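Local structure of 11S globulin subunit beta (Cucurbita maxima, 2E9Q) at residues Y339-H344 against N404-L409; A411-Q416 against G442-R447. The protein serves as a seed storage protein, a nutrient reservoir, in its mature form a hexamer of two-cupin subunits, each an acidic and a basic chain joined by a disulfide. All coordinates share one frame; numbering follows the deposited sequence.

Contact 1: residues Y339-H344 against N404-L409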
loop_
_atom_site.group_PDB
_atom_site.type_symbol
_atom_site.label_atom_id
_atom_site.label_comp_id
_atom_site.label_asym_id
_atom_site.label_seq_id
_atom_site.Cartn_x
_atom_site.Cartn_y
_atom_site.Cartn_z
ATOM N N TYR A 339 -14.532 -8.800 -17.428
ATOM C CA TYR A 339 -14.302 -8.290 -16.099
ATOM C C TYR A 339 -12.905 -7.693 -16.089
ATOM O O TYR A 339 -12.065 -8.044 -16.917
ATOM C CB TYR A 339 -14.419 -9.409 -15.062
ATOM C CG TYR A 339 -13.365 -10.473 -15.187
ATOM C CD1 TYR A 339 -13.518 -11.551 -16.067
ATOM C CD2 TYR A 339 -12.219 -10.418 -14.405
ATOM C CE1 TYR A 339 -12.555 -12.544 -16.144
ATOM C CE2 TYR A 339 -11.267 -11.388 -14.479
ATOM C CZ TYR A 339 -11.427 -12.453 -15.339
ATOM O OH TYR A 339 -10.443 -13.422 -15.358
ATOM N N THR A 340 -12.659 -6.774 -15.168
ATOM C CA THR A 340 -11.351 -6.170 -15.071
ATOM C C THR A 340 -10.631 -6.895 -13.966
ATOM O O THR A 340 -11.099 -6.956 -12.831
ATOM C CB THR A 340 -11.435 -4.690 -14.742
ATOM O OG1 THR A 340 -12.167 -4.029 -15.776
ATOM C CG2 THR A 340 -10.028 -4.085 -14.643
ATOM N N VAL A 341 -9.476 -7.442 -14.300
ATOM C CA VAL A 341 -8.732 -8.203 -13.335
ATOM C C VAL A 341 -8.000 -7.403 -12.283
ATOM O O VAL A 341 -7.776 -7.901 -11.184
ATOM C CB VAL A 341 -7.726 -9.159 -14.043
ATOM C CG1 VAL A 341 -7.898 -9.078 -15.566
ATOM C CG2 VAL A 341 -6.297 -8.840 -13.632
ATOM N N ASN A 342 -7.649 -6.162 -12.591
ATOM C CA ASN A 342 -6.871 -5.397 -11.639
ATOM C C ASN A 342 -7.399 -4.051 -11.169
ATOM O O ASN A 342 -6.643 -3.281 -10.579
ATOM C CB ASN A 342 -5.465 -5.213 -12.196
ATOM C CG ASN A 342 -5.458 -4.392 -13.463
ATOM O OD1 ASN A 342 -6.447 -4.355 -14.196
ATOM N ND2 ASN A 342 -4.338 -3.738 -13.737
ATOM N N SER A 343 -8.666 -3.739 -11.426
ATOM C CA SER A 343 -9.187 -2.474 -10.921
ATOM C C SER A 343 -10.700 -2.356 -10.942
ATOM O O SER A 343 -11.399 -3.187 -11.525
ATOM C CB SER A 343 -8.592 -1.289 -11.683
ATOM O OG SER A 343 -9.207 -1.132 -12.940
ATOM N N HIS A 344 -11.191 -1.322 -10.270
ATOM C CA HIS A 344 -12.612 -1.048 -10.239
ATOM C C HIS A 344 -12.836 -0.215 -11.483
ATOM O O HIS A 344 -11.893 0.386 -12.018
ATOM C CB HIS A 344 -12.984 -0.234 -8.999
ATOM C CG HIS A 344 -12.652 -0.917 -7.714
ATOM N ND1 HIS A 344 -13.288 -2.069 -7.300
ATOM C CD2 HIS A 344 -11.740 -0.623 -6.758
ATOM C CE1 HIS A 344 -12.781 -2.453 -6.142
ATOM N NE2 HIS A 344 -11.840 -1.593 -5.791
ATOM N N ASN A 404 -3.204 0.933 -15.169
ATOM C CA ASN A 404 -3.322 0.062 -16.333
ATOM C C ASN A 404 -4.388 -1.040 -16.185
ATOM O O ASN A 404 -4.061 -2.205 -15.935
ATOM C CB ASN A 404 -1.960 -0.574 -16.630
ATOM C CG ASN A 404 -2.021 -1.556 -17.776
ATOM O OD1 ASN A 404 -2.502 -1.229 -18.865
ATOM N ND2 ASN A 404 -1.537 -2.771 -17.542
ATOM N N ALA A 405 -5.650 -0.668 -16.363
ATOM C CA ALA A 405 -6.763 -1.605 -16.247
ATOM C C ALA A 405 -6.739 -2.691 -17.320
ATOM O O ALA A 405 -6.687 -2.407 -18.509
ATOM C CB ALA A 405 -8.084 -0.850 -16.312
ATOM N N ILE A 406 -6.790 -3.940 -16.893
ATOM C CA ILE A 406 -6.780 -5.052 -17.827
ATOM C C ILE A 406 -8.130 -5.755 -17.839
ATOM O O ILE A 406 -8.615 -6.205 -16.790
ATOM C CB ILE A 406 -5.733 -6.092 -17.439
ATOM C CG1 ILE A 406 -4.352 -5.445 -17.351
ATOM C CG2 ILE A 406 -5.768 -7.240 -18.445
ATOM C CD1 ILE A 406 -3.315 -6.314 -16.642
ATOM N N THR A 407 -8.734 -5.859 -19.019
ATOM C CA THR A 407 -10.018 -6.528 -19.133
ATOM C C THR A 407 -9.899 -7.878 -19.838
ATOM O O THR A 407 -9.283 -7.990 -20.906
ATOM C CB THR A 407 -11.052 -5.663 -19.887
ATOM O OG1 THR A 407 -11.584 -6.406 -20.993
ATOM C CG2 THR A 407 -10.423 -4.388 -20.390
ATOM N N ASN A 408 -10.469 -8.905 -19.213
ATOM C CA ASN A 408 -10.478 -10.243 -19.779
ATOM C C ASN A 408 -11.856 -10.480 -20.383
ATOM O O ASN A 408 -12.879 -10.261 -19.723
ATOM C CB ASN A 408 -10.218 -11.300 -18.701
ATOM C CG ASN A 408 -8.753 -11.570 -18.491
ATOM O OD1 ASN A 408 -8.379 -12.505 -17.780
ATOM N ND2 ASN A 408 -7.907 -10.752 -19.106
ATOM N N LEU A 409 -11.887 -10.917 -21.636
ATOM C CA LEU A 409 -13.152 -11.187 -22.299
ATOM C C LEU A 409 -13.550 -12.634 -22.072
ATOM O O LEU A 409 -12.696 -13.515 -21.986
ATOM C CB LEU A 409 -13.038 -10.916 -23.799
ATOM C CG LEU A 409 -12.966 -9.446 -24.216
ATOM C CD1 LEU A 409 -11.714 -8.803 -23.640
ATOM C CD2 LEU A 409 -12.957 -9.361 -25.738
#
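Asn342 reaches Ile406 and Asn404 because its CG stands between the backbone N and the carbonyl carbon (chi1 64°); chi2 of -26° then sets OD1 toward Ile406 N, and the flat amide carries ND2 to Asn404 O. OD1 accepts the N-H of Ile406 at 2.8 Å. On the other arm, ND2 donates to Asn404 O at 2.7 Å, nearly straight at 176°; that oxygen lies in the amide plane, whereas ND2 sits above the carbonyl plane of Asn404. Two hydrogen bonds to backbone groups, one at each end of the amide, fix its rotation, and the side chain carries on the pairing where the strand ends. Before it, Tyr339 and Asn408 form an antiparallel hydrogen-bonded pair, Tyr339 N to Asn408 O (3.2 Å) and Asn408 N to Tyr339 O. Thr340 faces Thr407 as a non-hydrogen-bonded pair, and Val341 N bonds Ile406 O at 2.9 Å. The Tyr339 and Asn408 side chains run side by side: CB of Asn408 lies over one face of the ring, 4.1 Å from its centroid, a CH-pi contact. The Tyr339 hydroxyl is hydrogen-bonded to Gly142 O of the second subunit, and its ring stacks with Phe80 there. Val341 CG1 meets Ile406 CG2 at 4.0 Å, while Ser343 OG rests on Ala405 CB. Within the second cupin domain the pairing lays short strand 407-409 against the end of strand 334-340, whose other partners include strands 384-390 and 448-449; strand 393-400 packs beside Ser343 and Ala405 through Lys400.

Contact 2: residues A411-Q416 against G442-R447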
loop_
_atom_site.group_PDB
_atom_site.type_symbol
_atom_site.label_atom_id
_atom_site.label_comp_id
_atom_site.label_asym_id
_atom_site.label_seq_id
_atom_site.Cartn_x
_atom_site.Cartn_y
_atom_site.Cartn_z
ATOM N N ALA A 411 -15.910 -14.244 -24.086
ATOM C CA ALA A 411 -16.115 -14.838 -25.408
ATOM C C ALA A 411 -15.596 -13.911 -26.511
ATOM O O ALA A 411 -15.520 -12.699 -26.318
ATOM C CB ALA A 411 -17.589 -15.124 -25.621
ATOM N N GLY A 412 -15.246 -14.476 -27.666
ATOM C CA GLY A 412 -14.742 -13.664 -28.766
ATOM C C GLY A 412 -13.443 -14.219 -29.308
ATOM O O GLY A 412 -13.050 -15.314 -28.918
ATOM N N ARG A 413 -12.768 -13.478 -30.192
ATOM C CA ARG A 413 -11.504 -13.954 -30.767
ATOM C C ARG A 413 -10.400 -14.213 -29.750
ATOM O O ARG A 413 -9.729 -15.244 -29.819
ATOM C CB ARG A 413 -10.989 -12.985 -31.835
ATOM C CG ARG A 413 -11.659 -13.143 -33.194
ATOM C CD ARG A 413 -10.731 -12.709 -34.327
ATOM N NE ARG A 413 -10.361 -11.295 -34.254
ATOM C CZ ARG A 413 -11.199 -10.287 -34.475
ATOM N NH1 ARG A 413 -12.464 -10.528 -34.784
ATOM N NH2 ARG A 413 -10.770 -9.035 -34.395
ATOM N N VAL A 414 -10.181 -13.275 -28.831
ATOM C CA VAL A 414 -9.162 -13.467 -27.797
ATOM C C VAL A 414 -9.913 -13.498 -26.475
ATOM O O VAL A 414 -10.225 -12.455 -25.897
ATOM C CB VAL A 414 -8.100 -12.316 -27.778
ATOM C CG1 VAL A 414 -7.226 -12.388 -29.022
ATOM C CG2 VAL A 414 -8.782 -10.960 -27.709
ATOM N N SER A 415 -10.209 -14.699 -25.996
ATOM C CA SER A 415 -10.964 -14.826 -24.764
ATOM C C SER A 415 -10.593 -16.039 -23.928
ATOM O O SER A 415 -9.803 -16.887 -24.339
ATOM C CB SER A 415 -12.461 -14.866 -25.083
ATOM O OG SER A 415 -12.766 -15.987 -25.890
ATOM N N GLN A 416 -11.175 -16.101 -22.737
ATOM C CA GLN A 416 -10.929 -17.198 -21.823
ATOM C C GLN A 416 -11.462 -18.482 -22.439
ATOM O O GLN A 416 -10.836 -19.532 -22.352
ATOM C CB GLN A 416 -11.632 -16.926 -20.486
ATOM C CG GLN A 416 -10.716 -16.997 -19.266
ATOM C CD GLN A 416 -9.658 -15.901 -19.245
ATOM O OE1 GLN A 416 -8.756 -15.918 -18.407
ATOM N NE2 GLN A 416 -9.765 -14.940 -20.159
ATOM N N GLY A 442 -17.943 -19.642 -31.829
ATOM C CA GLY A 442 -19.162 -19.028 -32.324
ATOM C C GLY A 442 -19.064 -17.528 -32.512
ATOM O O GLY A 442 -19.452 -17.006 -33.551
ATOM N N GLN A 443 -18.557 -16.823 -31.507
ATOM C CA GLN A 443 -18.416 -15.372 -31.599
ATOM C C GLN A 443 -17.062 -15.047 -32.219
ATOM O O GLN A 443 -16.011 -15.454 -31.703
ATOM C CB GLN A 443 -18.501 -14.725 -30.214
ATOM C CG GLN A 443 -18.479 -13.207 -30.258
ATOM C CD GLN A 443 -19.795 -12.632 -30.728
ATOM O OE1 GLN A 443 -19.883 -11.462 -31.098
ATOM N NE2 GLN A 443 -20.837 -13.454 -30.701
ATOM N N GLN A 444 -17.092 -14.306 -33.322
ATOM C CA GLN A 444 -15.871 -13.943 -34.023
ATOM C C GLN A 444 -15.404 -12.514 -33.762
ATOM O O GLN A 444 -14.239 -12.189 -33.990
ATOM C CB GLN A 444 -16.034 -14.175 -35.529
ATOM C CG GLN A 444 -16.018 -15.645 -35.932
ATOM C CD GLN A 444 -14.711 -16.346 -35.588
ATOM O OE1 GLN A 444 -14.517 -17.518 -35.917
ATOM N NE2 GLN A 444 -13.809 -15.633 -34.922
ATOM N N GLU A 445 -16.306 -11.663 -33.284
ATOM C CA GLU A 445 -15.950 -10.283 -32.986
ATOM C C GLU A 445 -15.111 -10.175 -31.705
ATOM O O GLU A 445 -14.726 -11.193 -31.124
ATOM C CB GLU A 445 -17.213 -9.433 -32.896
ATOM C CG GLU A 445 -17.950 -9.354 -34.223
ATOM C CD GLU A 445 -18.749 -8.075 -34.372
ATOM O OE1 GLU A 445 -19.205 -7.780 -35.498
ATOM O OE2 GLU A 445 -18.921 -7.359 -33.363
ATOM N N MET A 446 -14.815 -8.952 -31.270
ATOM C CA MET A 446 -13.988 -8.783 -30.075
ATOM C C MET A 446 -14.703 -8.198 -28.854
ATOM O O MET A 446 -15.749 -8.697 -28.448
ATOM C CB MET A 446 -12.759 -7.938 -30.408
ATOM C CG MET A 446 -11.561 -8.242 -29.524
ATOM S SD MET A 446 -10.911 -9.910 -29.814
ATOM C CE MET A 446 -11.867 -10.914 -28.624
ATOM N N ARG A 447 -14.134 -7.151 -28.259
ATOM C CA ARG A 447 -14.731 -6.533 -27.076
ATOM C C ARG A 447 -16.090 -5.932 -27.389
ATOM O O ARG A 447 -17.047 -6.084 -26.624
ATOM C CB ARG A 447 -13.815 -5.450 -26.498
ATOM C CG ARG A 447 -14.230 -5.021 -25.096
ATOM C CD ARG A 447 -13.405 -3.870 -24.553
ATOM N NE ARG A 447 -11.968 -4.097 -24.678
ATOM C CZ ARG A 447 -11.049 -3.432 -23.983
ATOM N NH1 ARG A 447 -11.420 -2.510 -23.106
ATOM N NH2 ARG A 447 -9.760 -3.675 -24.180
#
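The guanidinium of Arg413 has Gln444 O at its edge, near its plane, while Glu445 CA approaches obliquely. NH1 of Arg413 lies 2.6 Å from Gln444 O, but the bond is weak, bent to 126° at the hydrogen; the arginine is modelled in two conformers, so this bond holds for one of them and is doubtful. The firmer polar tie is in the backbone, where Arg413 N donates to Glu445 O at 3.2 Å. Gly412 packs against this loop: its CA is 3.4 Å from Glu445 O, and a CB would collide with that oxygen. At the backbone angles of Gly412 a CB would also be jammed against the carbonyl O of the residue before, which by itself calls for glycine. Met446 has CG anti to its backbone N (chi1 -152°), and a bend at chi2 brings the sulfur to Arg413 and Val414. The Met446 and Val414 side chains cross at about a right angle, SD beside CG2, and SD lies 3.7 Å from Arg413 CB. Val414 N makes a weak hydrogen bond to Met446 SD at 3.6 Å. An alanine at Met446 would probably open a gap beside Val414 CG2 and Arg413 CB and leave the Val414 N-H without its sulfur partner. Gln443 CB and CG touch Gly412, and the Gln443 carbonyl accepts a hydrogen bond from Arg418. This loop-to-loop packing joins the loop after strand 407-409, where Ser415 is the N-cap of helix 416-419, to the link between helix 433-441 and strand 448-449.

Overall arrangement
Both contacts belong to the C-terminal half of the chain, share the strand 407-409 neighbourhood and touch the second subunit; their centres lie about 16 Å apart. Contact 1 is the more buried, about 17 Å from the chain centre, and relies on regular antiparallel pairing extended by a side-chain amide. Contact 2 lies about 29 Å out, with three exposed residues, and joins two loops through one main-chain bond, two weak bonds and thioether packing. The two meet directly: Leu409 O probably accepts a hydrogen bond from Gln416 N, Leu409 CD2 packs on Met446 CE, and Thr407 touches Arg447, a residue of the magnesium site.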